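NAD-dependent dehydrogenase (Rhizobium meliloti, PDB 4Z0P) catalyses the NADPH-dependent reduction of glyoxylate and hydroxypyruvate, as a member of the D-isomer-specific 2-hydroxyacid dehydrogenase family. Local coordinates at the interface of chains A and B. Numbering follows the deposited sequence. Chains: chain A/B, NAD-dependent dehydrogenase.

The interface of chains A and B. Residues chain A 115-116, 137-138, 162; chain B 102, 105-106.
Bends at chi2 (-57°) and chi3 (-65°) turn the side chain of A:Arg116 toward chain B, while B:Glu105 reaches out from helix 97-115 of chain B with its chain extended beyond CG (chi2 166°), and the guanidinium and carboxylate meet where the two side chains cross at about a right angle. Terminal nitrogen NH1 of A:Arg116 does the work: it forms a salt bridge and hydrogen bond to carboxylate oxygen OE1 of B:Glu105 at 2.9 Å, approaching on the anti side and somewhat out of the carboxylate plane. The same NH1 also donates to the backbone carbonyl O of B:Arg102 at 2.9 Å, one turn earlier on that helix, through a more bent bond. Both acceptors lie near the guanidinium plane, which helps fix its rotation, and NH2 sits 3.8 Å from CB of B:Trp106. Were A:Arg116 replaced by an alanine, OE1 of B:Glu105 would probably lose its charged mate and the B:Arg102 carbonyl this donor. The other carboxylate oxygen of B:Glu105, OE2, takes the backbone N-H of A:Ala138 at 2.9 Å, from above the carboxylate plane, and a water links it to the carbonyl O of A:Met162. Carbon contacts flank these bonds: CD2 of A:Leu115 lies 3.7 Å from CD of B:Glu105, and CB of A:Glu137 rests over one face of the B:Arg102 guanidinium, toward its rim. The patch belongs to a two-fold symmetric interface, so its twin recurs with the chains exchanged; such pairing is consistent with the dimers usual in this family. On the flank, methyl CE of A:Met162 touches CA of B:Glu105 at 3.8 Å.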
# COMPACT_ATOMS: atom_id res chain seq x y z
N LEU A 115 -1.26 -8.84 -2.92
CA LEU A 115 -2.53 -8.81 -3.65
C LEU A 115 -2.32 -8.50 -5.11
O LEU A 115 -2.88 -9.15 -5.99
CB LEU A 115 -3.47 -7.76 -3.08
CG LEU A 115 -4.78 -7.49 -3.84
CD1 LEU A 115 -5.70 -8.71 -3.74
CD2 LEU A 115 -5.44 -6.21 -3.32
N ARG A 116 -1.53 -7.47 -5.36
CA ARG A 116 -1.35 -6.93 -6.71
C ARG A 116 -0.20 -7.60 -7.49
O ARG A 116 0.19 -7.13 -8.54
CB ARG A 116 -1.21 -5.41 -6.64
CG ARG A 116 -2.42 -4.67 -6.06
CD ARG A 116 -3.75 -4.93 -6.77
NE ARG A 116 -3.66 -4.39 -8.11
CZ ARG A 116 -4.36 -3.36 -8.60
NH1 ARG A 116 -5.33 -2.79 -7.92
NH2 ARG A 116 -4.07 -2.92 -9.82
N GLU A 137 -9.70 -8.38 -6.39
CA GLU A 137 -9.75 -7.14 -5.63
C GLU A 137 -9.48 -7.49 -4.16
O GLU A 137 -9.52 -8.68 -3.76
CB GLU A 137 -11.10 -6.42 -5.79
CG GLU A 137 -12.30 -7.16 -5.23
CD GLU A 137 -13.59 -6.35 -5.28
OE1 GLU A 137 -13.64 -5.26 -4.69
OE2 GLU A 137 -14.57 -6.84 -5.88
N ALA A 138 -9.20 -6.47 -3.36
CA ALA A 138 -8.91 -6.71 -1.94
C ALA A 138 -9.98 -7.51 -1.21
O ALA A 138 -9.67 -8.37 -0.38
CB ALA A 138 -8.65 -5.40 -1.23
N MET A 162 -9.47 -0.18 3.14
CA MET A 162 -8.98 -0.32 1.76
C MET A 162 -9.67 -1.43 0.98
O MET A 162 -9.41 -1.58 -0.22
CB MET A 162 -7.47 -0.53 1.76
CG MET A 162 -6.67 0.76 1.95
SD MET A 162 -6.87 1.92 0.61
CE MET A 162 -6.19 0.98 -0.76
N ARG B 102 -10.30 -0.71 -6.96
CA ARG B 102 -9.10 -1.26 -7.58
C ARG B 102 -8.07 -0.18 -7.89
O ARG B 102 -6.86 -0.35 -7.63
CB ARG B 102 -9.47 -2.06 -8.82
CG ARG B 102 -10.14 -3.39 -8.55
CD ARG B 102 -10.80 -3.95 -9.80
NE ARG B 102 -11.37 -5.28 -9.58
CZ ARG B 102 -10.72 -6.44 -9.74
NH1 ARG B 102 -9.48 -6.45 -10.20
NH2 ARG B 102 -11.34 -7.59 -9.49
N GLU B 105 -6.39 0.92 -4.70
CA GLU B 105 -5.35 -0.05 -4.33
C GLU B 105 -4.04 0.25 -5.02
O GLU B 105 -2.98 0.26 -4.40
CB GLU B 105 -5.73 -1.47 -4.71
CG GLU B 105 -6.92 -2.07 -3.97
CD GLU B 105 -7.43 -3.35 -4.63
OE1 GLU B 105 -6.80 -3.81 -5.61
OE2 GLU B 105 -8.51 -3.84 -4.22
N TRP B 106 -4.10 0.45 -6.33
CA TRP B 106 -2.88 0.65 -7.10
C TRP B 106 -2.19 1.97 -6.70
O TRP B 106 -0.97 2.02 -6.52
CB TRP B 106 -3.18 0.61 -8.61
CG TRP B 106 -1.95 0.73 -9.49
CD1 TRP B 106 -1.23 -0.28 -10.04
CD2 TRP B 106 -1.32 1.95 -9.93
NE1 TRP B 106 -0.19 0.22 -10.80
CE2 TRP B 106 -0.22 1.59 -10.74
CE3 TRP B 106 -1.58 3.30 -9.74
CZ2 TRP B 106 0.63 2.55 -11.35
CZ3 TRP B 106 -0.77 4.26 -10.34
CH2 TRP B 106 0.33 3.86 -11.15
O HOH W 1 -10.22 -2.62 -2.57